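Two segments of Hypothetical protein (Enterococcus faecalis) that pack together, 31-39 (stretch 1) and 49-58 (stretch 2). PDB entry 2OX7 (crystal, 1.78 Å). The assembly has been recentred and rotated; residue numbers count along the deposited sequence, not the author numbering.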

# COMPACT_ATOMS: atom_id res chain seq x y z
N MSE A 31 28.93 -3.33 -0.46
CA MSE A 31 29.31 -4.26 -1.51
C MSE A 31 30.81 -4.15 -1.76
O MSE A 31 31.32 -3.07 -2.08
CB MSE A 31 28.56 -4.02 -2.79
CG MSE A 31 28.81 -5.08 -3.82
SE MSE A 31 27.86 -4.77 -5.48
CE MSE A 31 28.22 -2.87 -5.74
N ILE A 32 31.50 -5.27 -1.59
CA ILE A 32 32.96 -5.29 -1.70
C ILE A 32 33.44 -6.15 -2.87
O ILE A 32 34.61 -6.08 -3.26
CB ILE A 32 33.64 -5.67 -0.35
CG1 ILE A 32 33.21 -7.07 0.12
CG2 ILE A 32 33.37 -4.57 0.70
CD1 ILE A 32 34.07 -7.64 1.29
N ALA A 33 32.54 -6.95 -3.44
CA ALA A 33 32.87 -7.75 -4.61
C ALA A 33 31.65 -8.00 -5.48
O ALA A 33 30.51 -7.83 -5.04
CB ALA A 33 33.51 -9.10 -4.20
N ILE A 34 31.91 -8.42 -6.71
CA ILE A 34 30.86 -8.87 -7.59
C ILE A 34 31.33 -10.07 -8.40
O ILE A 34 32.43 -10.06 -8.97
CB ILE A 34 30.34 -7.69 -8.48
CG1 ILE A 34 29.08 -8.09 -9.24
CG2 ILE A 34 31.43 -7.13 -9.40
CD1 ILE A 34 28.34 -6.88 -9.81
N ILE A 35 30.52 -11.11 -8.39
CA ILE A 35 30.71 -12.25 -9.27
C ILE A 35 29.79 -12.11 -10.48
O ILE A 35 28.56 -12.06 -10.32
CB ILE A 35 30.40 -13.57 -8.54
CG1 ILE A 35 31.37 -13.76 -7.36
CG2 ILE A 35 30.47 -14.74 -9.52
CD1 ILE A 35 31.11 -14.98 -6.49
N THR A 36 30.38 -12.03 -11.67
CA THR A 36 29.59 -11.93 -12.89
C THR A 36 29.33 -13.29 -13.55
O THR A 36 28.31 -13.46 -14.23
CB THR A 36 30.18 -10.91 -13.88
OG1 THR A 36 31.58 -11.15 -14.04
CG2 THR A 36 30.00 -9.50 -13.36
N ASP A 37 30.25 -14.24 -13.36
CA ASP A 37 30.10 -15.64 -13.84
C ASP A 37 30.71 -16.61 -12.84
O ASP A 37 31.76 -16.33 -12.25
CB ASP A 37 30.81 -15.89 -15.19
CG ASP A 37 30.32 -14.99 -16.28
OD1 ASP A 37 29.51 -15.46 -17.12
OD2 ASP A 37 30.74 -13.81 -16.30
N PHE A 38 30.07 -17.75 -12.67
CA PHE A 38 30.64 -18.84 -11.89
C PHE A 38 30.11 -20.18 -12.41
O PHE A 38 29.05 -20.25 -13.03
CB PHE A 38 30.30 -18.70 -10.40
CG PHE A 38 28.89 -19.07 -10.08
CD1 PHE A 38 28.56 -20.39 -9.79
CD2 PHE A 38 27.87 -18.12 -10.14
CE1 PHE A 38 27.26 -20.76 -9.51
CE2 PHE A 38 26.55 -18.49 -9.87
CZ PHE A 38 26.24 -19.80 -9.56
N GLN A 39 30.84 -21.25 -12.11
CA GLN A 39 30.29 -22.59 -12.29
C GLN A 39 30.72 -23.46 -11.13
O GLN A 39 31.69 -23.15 -10.44
CB GLN A 39 30.66 -23.20 -13.66
CG GLN A 39 32.03 -22.82 -14.24
CD GLN A 39 32.34 -23.58 -15.54
OE1 GLN A 39 32.18 -24.80 -15.61
NE2 GLN A 39 32.78 -22.86 -16.57
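Stretch 2 (49-58) IEIGSYDTTF

Stretch 2 lies beside stretch 1 as an antiparallel neighbour in a sheet: the axes of strands 31-35 and 54-56 approach to 4.7 Å, with their N-to-C directions 169° apart. Both chains are largely extended there, though Ile32 (phi/psi -116/-13) departs from it. The strands are interrupted at Thr36-Asp37 and Gly52-Ser53, where Thr36 and Gly52 leave the extended conformation, then pair again as Phe38-Gln39 meets Glu50-Ile51. The register runs Ala33 to Thr56, Ile34 to Asp55 and Ile35 to Tyr54, and resumes with Phe38 to Ile51 and Gln39 to Glu50.

Backbone hydrogen bonds fix this register. Ile34 and Asp55 form a reciprocal pair, Ile34 N to Asp55 O and Asp55 N to Ile34 O both at 2.9 Å, and Thr57 N reaches Ile32 O at 2.8 Å. Gln39 and Glu50 repeat the pattern, with Gln39 N to Glu50 O at 3.0 Å and Glu50 N to Gln39 O at 2.8 Å. Between these ladders the irregular segment remains bonded: Ser53 O accepts from Thr36 N at 2.9 Å and from Asp37 N at 3.3 Å, while Gly52 N donates to Asp37 O at 2.8 Å. One carbonyl thus serves two successive amides where regular pairing lapses.

The non-hydrogen-bonded pairs come closer, 4.1 Å from Ala33 CA to Thr56 CA, and CA-H...O contacts supplement the ladder, including Tyr54 CA to Ile34 O at 3.1 Å.

Side chains alternate within each paired segment, but the two-residue interruption in each chain resets the phase: Ala33, Ile35, Phe38, Ile51, Tyr54 and Thr56 share one face; Ile34, Gln39, Glu50 and Asp55 take the other. On the first, Ile35 CD1 meets Ile51 CD1 at 3.9 Å. The rule for design is that matched interruptions, bridged by backbone bonds, can preserve register while an apolar contact spans them.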

# COMPACT_ATOMS: atom_id res chain seq x y z
N ILE A 49 33.17 -23.94 -5.99
CA ILE A 49 32.70 -22.80 -6.76
C ILE A 49 33.87 -22.23 -7.54
O ILE A 49 34.81 -21.70 -6.95
CB ILE A 49 32.15 -21.68 -5.84
CG1 ILE A 49 30.96 -22.19 -5.02
CG2 ILE A 49 31.79 -20.43 -6.68
CD1 ILE A 49 30.61 -21.33 -3.81
N GLU A 50 33.82 -22.34 -8.86
CA GLU A 50 34.85 -21.74 -9.67
C GLU A 50 34.37 -20.40 -10.19
O GLU A 50 33.46 -20.33 -11.02
CB GLU A 50 35.30 -22.66 -10.81
CG GLU A 50 36.83 -22.74 -10.91
CD GLU A 50 37.36 -22.43 -12.31
OE1 GLU A 50 38.17 -21.47 -12.44
OE2 GLU A 50 36.97 -23.13 -13.28
N ILE A 51 34.97 -19.34 -9.67
CA ILE A 51 34.61 -17.97 -10.02
C ILE A 51 35.24 -17.56 -11.33
O ILE A 51 36.47 -17.45 -11.44
CB ILE A 51 35.00 -16.99 -8.91
CG1 ILE A 51 34.25 -17.34 -7.61
CG2 ILE A 51 34.75 -15.54 -9.33
CD1 ILE A 51 34.72 -16.57 -6.39
N GLY A 52 34.39 -17.35 -12.33
CA GLY A 52 34.81 -16.84 -13.63
C GLY A 52 35.08 -15.35 -13.55
O GLY A 52 36.02 -14.92 -12.89
N SER A 53 34.24 -14.57 -14.21
CA SER A 53 34.37 -13.13 -14.16
C SER A 53 33.99 -12.56 -12.79
O SER A 53 33.04 -13.02 -12.16
CB SER A 53 33.52 -12.48 -15.25
OG SER A 53 34.34 -11.74 -16.14
N TYR A 54 34.75 -11.56 -12.36
CA TYR A 54 34.52 -10.93 -11.07
C TYR A 54 35.21 -9.58 -10.99
O TYR A 54 35.99 -9.21 -11.88
CB TYR A 54 35.01 -11.85 -9.93
CG TYR A 54 36.52 -11.87 -9.77
CD1 TYR A 54 37.14 -11.11 -8.77
CD2 TYR A 54 37.33 -12.64 -10.61
CE1 TYR A 54 38.54 -11.12 -8.61
CE2 TYR A 54 38.74 -12.66 -10.45
CZ TYR A 54 39.32 -11.89 -9.45
OH TYR A 54 40.70 -11.88 -9.28
N ASP A 55 34.94 -8.86 -9.91
CA ASP A 55 35.69 -7.66 -9.56
C ASP A 55 35.58 -7.43 -8.07
O ASP A 55 34.63 -7.88 -7.43
CB ASP A 55 35.17 -6.45 -10.33
CG ASP A 55 36.24 -5.39 -10.51
OD1 ASP A 55 37.33 -5.53 -9.91
OD2 ASP A 55 36.00 -4.40 -11.26
N THR A 56 36.56 -6.73 -7.49
CA THR A 56 36.49 -6.44 -6.05
C THR A 56 36.81 -4.98 -5.76
O THR A 56 37.31 -4.27 -6.63
CB THR A 56 37.37 -7.40 -5.16
OG1 THR A 56 38.66 -6.80 -4.91
CG2 THR A 56 37.53 -8.79 -5.78
N THR A 57 36.52 -4.55 -4.54
CA THR A 57 36.66 -3.15 -4.18
C THR A 57 38.12 -2.75 -3.93
O THR A 57 38.43 -1.56 -3.82
CB THR A 57 35.80 -2.81 -2.94
OG1 THR A 57 35.69 -1.39 -2.81
CG2 THR A 57 36.39 -3.42 -1.67
N PHE A 58 38.98 -3.76 -3.83
CA PHE A 58 40.43 -3.58 -3.70
C PHE A 58 40.94 -2.66 -4.80
O PHE A 58 41.67 -1.70 -4.54
CB PHE A 58 41.14 -4.94 -3.81
CG PHE A 58 42.32 -5.10 -2.87
CD1 PHE A 58 42.23 -5.95 -1.77
CD2 PHE A 58 43.51 -4.42 -3.10
CE1 PHE A 58 43.31 -6.11 -0.90
CE2 PHE A 58 44.59 -4.57 -2.24
CZ PHE A 58 44.49 -5.42 -1.13